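4-alpha-glucanotransferase (PDB 1TZ7) is an amylomaltase of Aquifex aeolicus, a single-chain enzyme built round a parallel beta/alpha barrel. Local coordinates at residues I26-V30 with T31-S35; V293-N296 with L297-D301. All coordinates share one frame; numbering follows the deposited sequence.

Interaction 1: residues I26-V30 with T31-S35; sequences ILLHV and TSLPS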
# COMPACT_ATOMS: atom_id res chain seq x y z
N ILE A 26 -7.73 -4.89 -11.19
CA ILE A 26 -6.39 -4.59 -11.61
C ILE A 26 -5.58 -4.05 -10.44
O ILE A 26 -6.08 -3.25 -9.65
CB ILE A 26 -6.41 -3.56 -12.77
CG1 ILE A 26 -6.99 -4.20 -14.04
CG2 ILE A 26 -5.00 -3.01 -13.04
CD1 ILE A 26 -7.06 -3.27 -15.24
N LEU A 27 -4.34 -4.51 -10.32
CA LEU A 27 -3.39 -3.95 -9.36
C LEU A 27 -2.57 -2.84 -10.03
O LEU A 27 -1.78 -3.10 -10.94
CB LEU A 27 -2.48 -5.06 -8.81
CG LEU A 27 -1.24 -4.63 -7.99
CD1 LEU A 27 -1.63 -3.72 -6.86
CD2 LEU A 27 -0.51 -5.87 -7.47
N LEU A 28 -2.79 -1.62 -9.59
CA LEU A 28 -2.12 -0.45 -10.16
C LEU A 28 -2.03 0.66 -9.12
O LEU A 28 -3.05 1.18 -8.67
CB LEU A 28 -2.89 0.05 -11.39
CG LEU A 28 -2.31 1.30 -12.06
CD1 LEU A 28 -1.03 0.96 -12.81
CD2 LEU A 28 -3.33 1.93 -13.00
N HIS A 29 -0.82 1.01 -8.74
CA HIS A 29 -0.60 2.10 -7.79
C HIS A 29 -0.82 3.44 -8.46
O HIS A 29 -0.59 3.61 -9.66
CB HIS A 29 0.81 2.03 -7.24
CG HIS A 29 1.05 2.89 -6.04
ND1 HIS A 29 0.26 2.85 -4.92
CD2 HIS A 29 2.01 3.81 -5.78
CE1 HIS A 29 0.72 3.70 -4.02
NE2 HIS A 29 1.78 4.30 -4.52
N VAL A 30 -1.27 4.41 -7.67
CA VAL A 30 -1.59 5.74 -8.17
C VAL A 30 -0.40 6.35 -8.93
O VAL A 30 -0.58 7.02 -9.93
CB VAL A 30 -2.03 6.68 -7.02
CG1 VAL A 30 -2.26 8.09 -7.53
CG2 VAL A 30 -3.30 6.14 -6.33
N THR A 31 0.82 6.11 -8.44
CA THR A 31 2.03 6.71 -9.04
C THR A 31 2.22 6.27 -10.48
O THR A 31 2.79 7.00 -11.28
CB THR A 31 3.30 6.35 -8.22
OG1 THR A 31 3.44 4.92 -8.14
CG2 THR A 31 3.19 6.81 -6.77
N SER A 32 1.74 5.07 -10.80
CA SER A 32 1.95 4.47 -12.12
C SER A 32 1.02 5.05 -13.20
O SER A 32 1.23 4.83 -14.39
CB SER A 32 1.78 2.95 -12.05
OG SER A 32 2.72 2.38 -11.17
N LEU A 33 -0.00 5.80 -12.77
CA LEU A 33 -0.89 6.51 -13.71
C LEU A 33 -0.07 7.47 -14.59
O LEU A 33 0.88 8.08 -14.11
CB LEU A 33 -1.94 7.32 -12.94
CG LEU A 33 -3.36 6.78 -12.66
CD1 LEU A 33 -3.73 5.45 -13.28
CD2 LEU A 33 -3.82 6.91 -11.20
N PRO A 34 -0.45 7.60 -15.87
CA PRO A 34 0.30 8.43 -16.82
C PRO A 34 -0.07 9.93 -16.77
O PRO A 34 -0.34 10.54 -17.80
CB PRO A 34 -0.08 7.83 -18.17
CG PRO A 34 -1.48 7.32 -17.98
CD PRO A 34 -1.60 6.93 -16.51
N SER A 35 -0.07 10.51 -15.57
CA SER A 35 -0.38 11.93 -15.41
C SER A 35 0.80 12.79 -15.86
O SER A 35 1.93 12.33 -15.87
CB SER A 35 -0.73 12.23 -13.95
OG SER A 35 -1.76 11.38 -13.49
O HOH W 1 1.66 0.02 -9.97
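The imidazole of His29 and the side chain of Thr31 cross at an angle on one flank of a tight turn. Thr31 OG1 approaches the ring edge, close to its plane, and lies 3.0 Å from His29 CD2, while the methyl carbon Thr31 CG2 sits 3.4 Å from the same carbon. A first torsion of 57° explains this, since it sets OG1 between the backbone N and carbonyl carbon of Thr31. The polar end of the imidazole looks to another partner: ND1 is hydrogen-bonded to Leu64 N, which helps to set the ring's rotation.

Leucines close a different part of the turn. The two methyls of Leu28 divide between Ser32 and Leu33, CD1 meeting Ser32 CB at 3.5 Å and CD2 reaching Leu33 CD1 at 3.6 Å. Its CG stands trans to the backbone N (chi1 178°), which turns the branch point toward the carbonyl side, where the chain runs on to both partners. The other branch of Leu33, CD2, lies more loosely against Val30 CG1.

Two successive backbone bonds draw the chain round: Ser32 N to His29 O at 3.0 Å and Leu33 N to Val30 O at 3.1 Å. A water bridges His29 N and Ser32 OG, and the same hydroxyl is also hydrogen-bonded to Trp481 O. Phe49 of helix 44-56 and Met457 pack on Leu28. These i to i+3 bonds make a short 3-10 turn shortly after strand 23-27, the first strand of the parallel beta/alpha barrel, in the loop leading to helix 44-56.

Interaction 2: residues V293-N296 with L297-D301; sequences VLHN and LKLFD. Unlike the reference sequence in segment 293-296: Leu294 (reference His).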
# COMPACT_ATOMS: atom_id res chain seq x y z
N VAL A 293 -7.99 0.83 11.31
CA VAL A 293 -8.94 0.18 10.41
C VAL A 293 -10.06 1.15 10.05
O VAL A 293 -10.38 1.32 8.89
CB VAL A 293 -9.52 -1.11 11.04
CG1 VAL A 293 -10.68 -1.65 10.20
CG2 VAL A 293 -8.43 -2.16 11.17
N LEU A 294 -10.63 1.80 11.07
CA LEU A 294 -11.68 2.81 10.85
C LEU A 294 -11.20 3.89 9.87
O LEU A 294 -11.90 4.25 8.94
CB LEU A 294 -12.09 3.45 12.20
CG LEU A 294 -13.57 3.82 12.40
CD1 LEU A 294 -14.43 2.59 12.47
CD2 LEU A 294 -13.74 4.65 13.65
N HIS A 295 -9.99 4.40 10.10
CA HIS A 295 -9.41 5.44 9.25
C HIS A 295 -9.30 4.97 7.80
O HIS A 295 -9.73 5.66 6.88
CB HIS A 295 -8.03 5.83 9.76
CG HIS A 295 -7.29 6.77 8.86
ND1 HIS A 295 -7.48 8.14 8.88
CD2 HIS A 295 -6.34 6.54 7.92
CE1 HIS A 295 -6.69 8.71 7.98
NE2 HIS A 295 -5.99 7.76 7.39
N ASN A 296 -8.73 3.80 7.61
CA ASN A 296 -8.47 3.28 6.28
C ASN A 296 -9.78 2.92 5.53
O ASN A 296 -9.82 2.93 4.30
CB ASN A 296 -7.54 2.07 6.35
CG ASN A 296 -6.06 2.47 6.44
OD1 ASN A 296 -5.42 2.78 5.43
ND2 ASN A 296 -5.51 2.46 7.65
N LEU A 297 -10.84 2.61 6.28
CA LEU A 297 -12.16 2.34 5.67
C LEU A 297 -12.84 3.62 5.16
O LEU A 297 -13.82 3.55 4.42
CB LEU A 297 -13.08 1.62 6.66
CG LEU A 297 -12.83 0.12 6.87
CD1 LEU A 297 -13.77 -0.44 7.94
CD2 LEU A 297 -12.99 -0.66 5.56
N LYS A 298 -12.33 4.80 5.56
CA LYS A 298 -12.72 6.07 4.91
C LYS A 298 -12.25 6.11 3.46
O LYS A 298 -12.86 6.75 2.61
CB LYS A 298 -12.13 7.27 5.66
CG LYS A 298 -12.67 7.48 7.06
CD LYS A 298 -11.97 8.68 7.74
CE LYS A 298 -12.61 9.03 9.09
NZ LYS A 298 -13.81 9.89 8.94
N LEU A 299 -11.14 5.41 3.20
CA LEU A 299 -10.50 5.45 1.89
C LEU A 299 -10.85 4.22 1.05
O LEU A 299 -11.11 4.34 -0.14
CB LEU A 299 -8.98 5.52 2.06
CG LEU A 299 -8.47 6.58 3.04
CD1 LEU A 299 -6.96 6.48 3.21
CD2 LEU A 299 -8.88 7.98 2.58
N PHE A 300 -10.87 3.05 1.69
CA PHE A 300 -10.88 1.77 0.97
C PHE A 300 -12.06 0.91 1.39
O PHE A 300 -12.64 1.09 2.46
CB PHE A 300 -9.59 1.01 1.23
CG PHE A 300 -8.36 1.84 1.10
CD1 PHE A 300 -7.51 2.03 2.19
CD2 PHE A 300 -8.03 2.45 -0.11
CE1 PHE A 300 -6.37 2.80 2.07
CE2 PHE A 300 -6.89 3.22 -0.22
CZ PHE A 300 -6.06 3.39 0.87
N ASP A 301 -12.41 -0.04 0.53
CA ASP A 301 -13.42 -1.04 0.84
C ASP A 301 -12.80 -2.27 1.47
O ASP A 301 -13.35 -2.85 2.41
CB ASP A 301 -14.17 -1.42 -0.42
CG ASP A 301 -14.84 -0.25 -1.06
OD1 ASP A 301 -14.24 0.35 -1.98
OD2 ASP A 301 -15.96 0.17 -0.70
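Asn296 O is gripped by two backbone donors, Phe300 N at 2.8 Å and Leu299 N at 3.0 Å, as the chain leaves helix 287-297 for strand 302-305, a helix-to-strand link of the beta/alpha barrel. The two donors use the oxygen differently: Phe300 N lies in the carbonyl plane, whereas Leu299 N stands well above it. One acceptor therefore ties down two consecutive residues of the link.

Upstream the backbone bonds are mixed. Leu297 N makes an i to i+4 bond to Val293 O, at 2.9 Å, and a weak one to Leu294 O, three residues back. Lys298 N makes its stronger bond to His295 O, also three residues back, and a weak one to Leu294 O.

Side chains follow the same path. Val293 and Leu297 lie side by side and point the same way, CG1 of the first 4.0 Å from CD1 of the second, and Phe345 packs on both. Lys298 brings its CB close to His295 O before its chain bends at the last torsion (chi4 -84°) and NZ forms a salt bridge with Glu147. His295 turns to other partners, NE2 bonding to Phe84 O and ND1 to Tyr150 OH, so both ring nitrogens are satisfied.

Asn296 and Phe300 also run alongside each other. Their amide and ring planes are nearly coplanar, 19° apart, and the amide nitrogen ND2 bonds back to Arg292 O. Leu299 CB covers one face of the phenyl ring, 3.6 Å above its centre, while Asn296 OD1 meets the ring at its edge, in plane, 3.5 Å from Phe300 CE1.

How the interactions relate
Both contacts are local turns beside strands of one parallel barrel: interaction 1 lies after the C-terminal end of strand 23-27, whereas interaction 2 lies before the N-terminal end of strand 302-305. Their centres are about 20 Å apart and their nearest atoms about 8 Å, without touching. All the touching residues of interaction 1 are buried, and a water links a backbone N-H to a serine hydroxyl. Interaction 2 is mostly buried too, but Leu294 is exposed and Leu297 and Lys298 are partly so, the lysine pairing outward with Glu147. A doubly used carbonyl, Asn296 O, marks interaction 2, while interaction 1 has single i to i+3 bonds.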